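Local coordinates for protein DOA1 (Saccharomyces cerevisiae, PDB 3ODT) that probably binds ubiquitin through its seven-bladed WD40 beta-propeller domain and thereby takes part in regulating the turnover of F-box proteins, at residues R188-V193 with V228-L233; L234-I239 with I250-E254. All blocks are in the same frame, centred on the assembly; numbering follows the deposited sequence.

In the fold
Both contacts belong to one WD40 propeller and share the blade built from strands 228-233, 239-243, 247-251 and 258-263. Interaction 1, its centre about 7 Å from the centre of the chain, packs the innermost strand of this blade against that of the preceding one. It is partly buried, with His189 and Lys232 partly exposed, and has no hydrogen bond; it rests on apolar packing, a sulfur-aromatic contact of Cys230 with His189, and an Arg188 guanidinium face set over Tyr229 CD1. Interaction 2, its centre about 16 Å from the chain centre, is buried and pairs the blade's second and third strands by backbone hydrogen bonds. The two touch, Leu233 CD2 lying 4.0 Å from Ile239 CG1.

Interaction 1 of 2, residues R188-V193 with V228-L233; sequences RHLAVV and VYCIKL
Strands 188-193 and 228-233 run side by side, 10° from parallel, with axes 5.6 Å apart at closest approach and CA pairs Arg188-Tyr229 (5.6 Å), His189-Cys230 (5.5 Å) and Ala191-Lys232 (6.0 Å). No hydrogen bond joins them: they are the innermost strands of successive WD40 blades. Arg188 (phi/psi -104/-30, chi1 to chi3 all m) sets CB 3.3 Å from Val228 O and lays a guanidinium face over Tyr229 CD1, 3.3 Å from Arg188 NH2. Tyr229 repeats the helical-like backbone (-96/-28) and m rotamer. Arg188 and His189 face Cys201 of strand 197-202, and Tyr229 and Cys230 face Cys242 of strand 239-243, each pair a classic beta bulge within its own blade. His189, extended with chi1 -138°, receives Cys230 SG over its face, 4.3 Å from the ring centroid, while its CD2 approaches Ile231 O (3.5 Å). Ala191 CB meets Leu233 CG at 4.1 Å and Ile231 CD1 at 4.5 Å, with Ile231 in p,t. Val192 O and Val193 CG2 lie 3.7 and 4.0 Å from Leu233 CD1. Leu190, pointing away, packs on Leu159 and Ala161 of the preceding blade, and Tyr229 stacks with Trp270 of the following one.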
ATOM      1  N   ARG A 188       2.942  10.589  -1.582  1.00  5.97           N
ATOM      2  CA  ARG A 188       3.414   9.224  -1.513  1.00  6.46           C
ATOM      3  C   ARG A 188       2.309   8.169  -1.519  1.00  7.11           C
ATOM      4  O   ARG A 188       2.519   7.032  -1.963  1.00  6.17           O
ATOM      5  CB  ARG A 188       4.237   9.035  -0.249  1.00  8.36           C
ATOM      6  CG  ARG A 188       5.567   9.781  -0.225  1.00  8.12           C
ATOM      7  CD  ARG A 188       6.500   9.279  -1.264  1.00  8.59           C
ATOM      8  NE  ARG A 188       7.037   7.917  -1.059  1.00 10.90           N
ATOM      9  CZ  ARG A 188       8.302   7.625  -0.771  1.00 12.11           C
ATOM     10  NH1 ARG A 188       9.205   8.602  -0.551  1.00 17.08           N
ATOM     11  NH2 ARG A 188       8.669   6.347  -0.684  1.00 16.63           N
ATOM     12  N   HIS A 189       1.139   8.508  -0.994  1.00  5.90           N
ATOM     13  CA  HIS A 189       0.111   7.479  -0.882  1.00  6.52           C
ATOM     14  C   HIS A 189      -1.282   8.043  -0.750  1.00  6.52           C
ATOM     15  O   HIS A 189      -1.477   9.192  -0.350  1.00  6.04           O
ATOM     16  CB  HIS A 189       0.421   6.513   0.290  1.00  5.56           C
ATOM     17  CG  HIS A 189       0.157   5.079  -0.062  1.00  7.90           C
ATOM     18  ND1 HIS A 189       0.942   4.374  -0.949  1.00  6.51           N
ATOM     19  CD2 HIS A 189      -0.818   4.222   0.335  1.00  7.88           C
ATOM     20  CE1 HIS A 189       0.461   3.154  -1.081  1.00  8.25           C
ATOM     21  NE2 HIS A 189      -0.618   3.034  -0.320  1.00  7.76           N
ATOM     22  N   LEU A 190      -2.250   7.194  -1.065  1.00  6.72           N
ATOM     23  CA  LEU A 190      -3.648   7.544  -1.104  1.00  5.62           C
ATOM     24  C   LEU A 190      -4.507   6.465  -0.460  1.00  6.82           C
ATOM     25  O   LEU A 190      -4.208   5.278  -0.577  1.00  7.21           O
ATOM     26  CB  LEU A 190      -4.099   7.722  -2.545  1.00  7.59           C
ATOM     27  CG  LEU A 190      -3.399   8.743  -3.442  1.00  7.49           C
ATOM     28  CD1 LEU A 190      -3.788   8.529  -4.891  1.00  9.74           C
ATOM     29  CD2 LEU A 190      -3.765  10.137  -2.979  1.00  9.68           C
ATOM     30  N   ALA A 191      -5.608   6.862   0.157  1.00  6.85           N
ATOM     31  CA  ALA A 191      -6.679   5.929   0.511  1.00  8.90           C
ATOM     32  C   ALA A 191      -8.012   6.593   0.182  1.00  9.01           C
ATOM     33  O   ALA A 191      -8.233   7.768   0.540  1.00 11.21           O
ATOM     34  CB  ALA A 191      -6.647   5.553   1.983  1.00 11.33           C
ATOM     35  N   VAL A 192      -8.818   5.916  -0.627  1.00  8.45           N
ATOM     36  CA  VAL A 192     -10.138   6.410  -0.975  1.00  8.56           C
ATOM     37  C   VAL A 192     -11.152   6.082   0.138  1.00  8.87           C
ATOM     38  O   VAL A 192     -11.349   4.933   0.505  1.00 12.97           O
ATOM     39  CB  VAL A 192     -10.590   5.843  -2.333  1.00  9.66           C
ATOM     40  CG1 VAL A 192     -12.013   6.319  -2.686  1.00 10.99           C
ATOM     41  CG2 VAL A 192      -9.551   6.191  -3.405  1.00 10.77           C
ATOM     42  N   VAL A 193     -11.753   7.110   0.707  1.00  9.02           N
ATOM     43  CA  VAL A 193     -12.765   6.913   1.735  1.00 11.42           C
ATOM     44  C   VAL A 193     -14.111   6.521   1.089  1.00 11.26           C
ATOM     45  O   VAL A 193     -14.736   5.508   1.433  1.00 12.56           O
ATOM     46  CB  VAL A 193     -12.911   8.176   2.572  1.00 12.69           C
ATOM     47  CG1 VAL A 193     -14.034   8.035   3.611  1.00 14.14           C
ATOM     48  CG2 VAL A 193     -11.601   8.526   3.257  1.00 12.13           C
ATOM     49  N   VAL A 228       5.946  10.452   5.176  1.00  7.37           N
ATOM     50  CA  VAL A 228       4.891   9.479   5.395  1.00  6.56           C
ATOM     51  C   VAL A 228       4.783   8.629   4.134  1.00  7.60           C
ATOM     52  O   VAL A 228       4.505   9.156   3.051  1.00  8.21           O
ATOM     53  CB  VAL A 228       3.546  10.118   5.759  1.00  6.93           C
ATOM     54  CG1 VAL A 228       2.574   9.042   6.194  1.00  7.44           C
ATOM     55  CG2 VAL A 228       3.709  11.175   6.839  1.00 10.22           C
ATOM     56  N   TYR A 229       5.004   7.314   4.268  1.00  6.61           N
ATOM     57  CA  TYR A 229       5.071   6.432   3.106  1.00  7.31           C
ATOM     58  C   TYR A 229       3.781   5.704   2.767  1.00  8.14           C
ATOM     59  O   TYR A 229       3.562   5.361   1.608  1.00  9.26           O
ATOM     60  CB  TYR A 229       6.145   5.375   3.329  1.00  7.67           C
ATOM     61  CG  TYR A 229       7.558   5.902   3.446  1.00  8.42           C
ATOM     62  CD1 TYR A 229       8.050   6.860   2.563  1.00  8.35           C
ATOM     63  CD2 TYR A 229       8.400   5.457   4.439  1.00  8.26           C
ATOM     64  CE1 TYR A 229       9.338   7.336   2.661  1.00  9.59           C
ATOM     65  CE2 TYR A 229       9.715   5.907   4.524  1.00  7.55           C
ATOM     66  CZ  TYR A 229      10.157   6.861   3.647  1.00  8.06           C
ATOM     67  OH  TYR A 229      11.431   7.311   3.732  1.00  9.93           O
ATOM     68  N   CYS A 230       2.930   5.439   3.766  1.00  6.31           N
ATOM     69  CA  CYS A 230       1.792   4.565   3.514  1.00  7.04           C
ATOM     70  C   CYS A 230       0.689   4.951   4.466  1.00  7.11           C
ATOM     71  O   CYS A 230       0.980   5.350   5.597  1.00  7.29           O
ATOM     72  CB  CYS A 230       2.194   3.098   3.751  1.00  8.28           C
ATOM     73  SG  CYS A 230       0.913   1.905   3.253  1.00  7.76           S
ATOM     74  N   ILE A 231      -0.560   4.895   3.986  1.00  6.87           N
ATOM     75  CA  ILE A 231      -1.755   5.047   4.790  1.00  8.44           C
ATOM     76  C   ILE A 231      -2.782   4.012   4.345  1.00  6.19           C
ATOM     77  O   ILE A 231      -2.850   3.643   3.175  1.00  7.73           O
ATOM     78  CB  ILE A 231      -2.392   6.439   4.650  1.00  6.88           C
ATOM     79  CG1 ILE A 231      -2.495   6.848   3.185  1.00  9.36           C
ATOM     80  CG2 ILE A 231      -1.597   7.460   5.424  1.00  8.02           C
ATOM     81  CD1 ILE A 231      -3.155   8.173   2.926  1.00  8.75           C
ATOM     82  N   LYS A 232      -3.578   3.555   5.303  1.00  6.79           N
ATOM     83  CA  LYS A 232      -4.678   2.628   5.084  1.00  6.15           C
ATOM     84  C   LYS A 232      -5.813   2.980   6.024  1.00  7.15           C
ATOM     85  O   LYS A 232      -5.600   3.577   7.063  1.00  8.77           O
ATOM     86  CB  LYS A 232      -4.278   1.169   5.328  1.00 10.27           C
ATOM     87  CG  LYS A 232      -3.241   0.617   4.362  1.00 11.66           C
ATOM     88  CD  LYS A 232      -3.812   0.387   2.973  1.00  9.09           C
ATOM     89  CE  LYS A 232      -2.684   0.296   1.957  1.00 10.92           C
ATOM     90  NZ  LYS A 232      -1.836  -0.944   2.109  1.00 12.68           N
ATOM     91  N   LEU A 233      -7.018   2.611   5.639  1.00  7.34           N
ATOM     92  CA  LEU A 233      -8.183   2.706   6.511  1.00  6.28           C
ATOM     93  C   LEU A 233      -8.476   1.368   7.175  1.00  8.45           C
ATOM     94  O   LEU A 233      -8.573   0.335   6.522  1.00 11.77           O
ATOM     95  CB  LEU A 233      -9.424   3.172   5.728  1.00  9.45           C
ATOM     96  CG  LEU A 233      -9.255   4.513   5.020  1.00 12.10           C
ATOM     97  CD1 LEU A 233     -10.433   4.829   4.099  1.00 21.53           C
ATOM     98  CD2 LEU A 233      -9.041   5.621   6.067  1.00 13.83           C
TER

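Interaction 2 of 2, residues L234-I239 with I250-E254; sequences LPNGDI and IWSKE
Two backbone hydrogen bonds fix the register: Ile239 N donates to Trp251 O (3.0 Å) and Trp251 N to Ile239 O (2.8 Å), an antiparallel hydrogen-bonded pair with CA atoms 5.0 Å apart. Ile239 O also accepts a CA-H contact from Ile250 CA at 3.3 Å. Ahead of the pair, Leu234 to Gly237 form a type I beta turn, with Gly237 N bonded to Leu234 O (2.9 Å) and Leu234 N to Asp238 O (2.9 Å). Gly237 takes phi/psi 93/-11, where a CB would jam against the preceding carbonyl. Asn236 (chi1 p) makes an Asx turn, its OD1 accepting from Asp238 N at 2.9 Å. The Asp238 carboxylate is salt-bridged to Lys259 on strand 258-263. This type I turn with a G1 beta bulge is the tip of the hairpin joining the first and second strands of a WD40 blade. Trp251 ends the third strand at the Trp position of the repeat's signature dipeptide, here followed by Ser252 instead of Asp; its NE1 bonds to Ser241 OG. Asp238 CB rests 3.2 Å from Trp251 O. Ile239 (m,t) shares a sheet face with Trp251 (chi1 m), and Ile239 CB lies 4.0 Å from Trp251 CD1. Lys253 CB is 3.4 Å from Gly237 O and 4.0 Å from Ile239 CG1. Leu234 CD1 touches Ile250 CG2 at 4.2 Å, and both side chains reach Tyr8, just ahead of strand 9-14, and Ile280 on strand 280-284 of the next blade.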
ATOM      1  N   LEU A 234      -8.610   1.402   8.496  1.00  6.97           N
ATOM      2  CA  LEU A 234      -9.049   0.268   9.279  1.00  8.73           C
ATOM      3  C   LEU A 234     -10.534   0.010   9.094  1.00 10.00           C
ATOM      4  O   LEU A 234     -11.291   0.870   8.645  1.00 11.25           O
ATOM      5  CB  LEU A 234      -8.741   0.553  10.753  1.00 10.19           C
ATOM      6  CG  LEU A 234      -7.253   0.494  11.075  1.00 14.02           C
ATOM      7  CD1 LEU A 234      -6.959   1.205  12.383  1.00 13.17           C
ATOM      8  CD2 LEU A 234      -6.773  -0.954  11.122  1.00 24.79           C
ATOM      9  N   PRO A 235     -10.964  -1.194   9.449  1.00  9.99           N
ATOM     10  CA  PRO A 235     -12.388  -1.528   9.365  1.00  9.72           C
ATOM     11  C   PRO A 235     -13.315  -0.517  10.040  1.00 10.70           C
ATOM     12  O   PRO A 235     -14.429  -0.310   9.530  1.00 16.03           O
ATOM     13  CB  PRO A 235     -12.478  -2.887  10.074  1.00 13.08           C
ATOM     14  CG  PRO A 235     -11.120  -3.510   9.853  1.00 13.09           C
ATOM     15  CD  PRO A 235     -10.130  -2.356   9.817  1.00 11.56           C
ATOM     16  N   ASN A 236     -12.886   0.114  11.134  1.00 11.33           N
ATOM     17  CA  ASN A 236     -13.748   1.074  11.856  1.00 11.64           C
ATOM     18  C   ASN A 236     -13.585   2.511  11.326  1.00 11.36           C
ATOM     19  O   ASN A 236     -14.099   3.460  11.929  1.00 17.82           O
ATOM     20  CB  ASN A 236     -13.435   1.047  13.357  1.00 11.04           C
ATOM     21  CG  ASN A 236     -12.070   1.659  13.686  1.00 14.49           C
ATOM     22  OD1 ASN A 236     -11.318   2.015  12.801  1.00 11.65           O
ATOM     23  ND2 ASN A 236     -11.756   1.777  14.965  1.00 16.84           N
ATOM     24  N   GLY A 237     -12.834   2.661  10.240  1.00 10.97           N
ATOM     25  CA  GLY A 237     -12.631   3.954   9.614  1.00  9.91           C
ATOM     26  C   GLY A 237     -11.408   4.750  10.053  1.00 10.16           C
ATOM     27  O   GLY A 237     -11.069   5.753   9.402  1.00 12.38           O
ATOM     28  N   ASP A 238     -10.736   4.320  11.119  1.00 10.53           N
ATOM     29  CA  ASP A 238      -9.550   5.030  11.601  1.00  9.11           C
ATOM     30  C   ASP A 238      -8.446   4.915  10.555  1.00  8.75           C
ATOM     31  O   ASP A 238      -8.451   3.991   9.709  1.00  8.53           O
ATOM     32  CB  ASP A 238      -8.999   4.421  12.887  1.00 10.98           C
ATOM     33  CG  ASP A 238      -9.834   4.720  14.121  1.00 18.92           C
ATOM     34  OD1 ASP A 238     -10.767   5.547  14.060  1.00 19.77           O
ATOM     35  OD2 ASP A 238      -9.510   4.112  15.177  1.00 15.10           O
ATOM     36  N   ILE A 239      -7.488   5.825  10.610  1.00  8.37           N
ATOM     37  CA  ILE A 239      -6.387   5.826   9.669  1.00  7.13           C
ATOM     38  C   ILE A 239      -5.178   5.162  10.332  1.00  7.59           C
ATOM     39  O   ILE A 239      -4.869   5.443  11.489  1.00  7.00           O
ATOM     40  CB  ILE A 239      -5.995   7.265   9.271  1.00  8.33           C
ATOM     41  CG1 ILE A 239      -7.187   8.023   8.686  1.00 10.02           C
ATOM     42  CG2 ILE A 239      -4.794   7.237   8.324  1.00  8.96           C
ATOM     43  CD1 ILE A 239      -6.933   9.525   8.568  1.00 10.91           C
ATOM     44  N   ILE A 250      -1.904   5.533  14.566  1.00  7.64           N
ATOM     45  CA  ILE A 250      -3.321   5.281  14.382  1.00  8.40           C
ATOM     46  C   ILE A 250      -4.053   6.562  14.725  1.00  7.73           C
ATOM     47  O   ILE A 250      -3.792   7.136  15.779  1.00  7.96           O
ATOM     48  CB  ILE A 250      -3.812   4.116  15.277  1.00  9.32           C
ATOM     49  CG1 ILE A 250      -3.113   2.810  14.870  1.00 11.49           C
ATOM     50  CG2 ILE A 250      -5.317   3.912  15.140  1.00 10.99           C
ATOM     51  CD1 ILE A 250      -2.079   2.357  15.828  1.00 37.14           C
ATOM     52  N   TRP A 251      -4.946   7.010  13.841  1.00  8.17           N
ATOM     53  CA  TRP A 251      -5.638   8.300  13.994  1.00  9.23           C
ATOM     54  C   TRP A 251      -7.168   8.151  13.889  1.00  8.56           C
ATOM     55  O   TRP A 251      -7.700   7.308  13.153  1.00 10.29           O
ATOM     56  CB  TRP A 251      -5.242   9.263  12.876  1.00  8.53           C
ATOM     57  CG  TRP A 251      -3.797   9.352  12.526  1.00  7.75           C
ATOM     58  CD1 TRP A 251      -3.091   8.457  11.794  1.00  7.70           C
ATOM     59  CD2 TRP A 251      -2.892  10.422  12.836  1.00  7.08           C
ATOM     60  NE1 TRP A 251      -1.793   8.898  11.622  1.00  8.65           N
ATOM     61  CE2 TRP A 251      -1.645  10.098  12.264  1.00  7.09           C
ATOM     62  CE3 TRP A 251      -3.011  11.614  13.557  1.00  8.87           C
ATOM     63  CZ2 TRP A 251      -0.522  10.928  12.377  1.00  8.42           C
ATOM     64  CZ3 TRP A 251      -1.886  12.438  13.682  1.00 10.49           C
ATOM     65  CH2 TRP A 251      -0.664  12.092  13.081  1.00  9.14           C
ATOM     66  N   SER A 252      -7.882   9.013  14.598  1.00  8.11           N
ATOM     67  CA  SER A 252      -9.284   9.195  14.332  1.00  8.22           C
ATOM     68  C   SER A 252      -9.450   9.984  13.035  1.00  8.42           C
ATOM     69  O   SER A 252      -9.027  11.126  12.937  1.00  8.87           O
ATOM     70  CB  SER A 252      -9.946   9.974  15.454  1.00  9.12           C
ATOM     71  OG  SER A 252     -11.217  10.415  15.035  1.00 11.65           O
ATOM     72  N   LYS A 253     -10.062   9.367  12.037  1.00  9.70           N
ATOM     73  CA  LYS A 253     -10.311  10.059  10.780  1.00  9.94           C
ATOM     74  C   LYS A 253     -11.270  11.208  11.026  1.00 13.40           C
ATOM     75  O   LYS A 253     -11.084  12.297  10.491  1.00 11.05           O
ATOM     76  CB  LYS A 253     -10.872   9.081   9.753  1.00 12.64           C
ATOM     77  CG  LYS A 253     -11.278   9.701   8.450  1.00 16.10           C
ATOM     78  CD  LYS A 253     -12.728  10.045   8.472  1.00 28.97           C
ATOM     79  CE  LYS A 253     -13.288  10.187   7.071  1.00 39.47           C
ATOM     80  NZ  LYS A 253     -14.633  10.786   7.151  1.00 40.78           N
ATOM     81  N   GLU A 254     -12.272  10.964  11.864  1.00 11.84           N
ATOM     82  CA  GLU A 254     -13.335  11.945  12.104  1.00 11.82           C
ATOM     83  C   GLU A 254     -12.903  13.175  12.904  1.00 13.06           C
ATOM     84  O   GLU A 254     -13.435  14.257  12.703  1.00 13.88           O
ATOM     85  CB  GLU A 254     -14.502  11.271  12.815  1.00 19.62           C
ATOM     86  CG  GLU A 254     -15.150  10.160  11.988  1.00 37.69           C
ATOM     87  CD  GLU A 254     -15.866  10.669  10.750  1.00 60.34           C
ATOM     88  OE1 GLU A 254     -16.142  11.886  10.664  1.00 56.80           O
ATOM     89  OE2 GLU A 254     -16.151   9.846   9.856  1.00 63.30           O
TER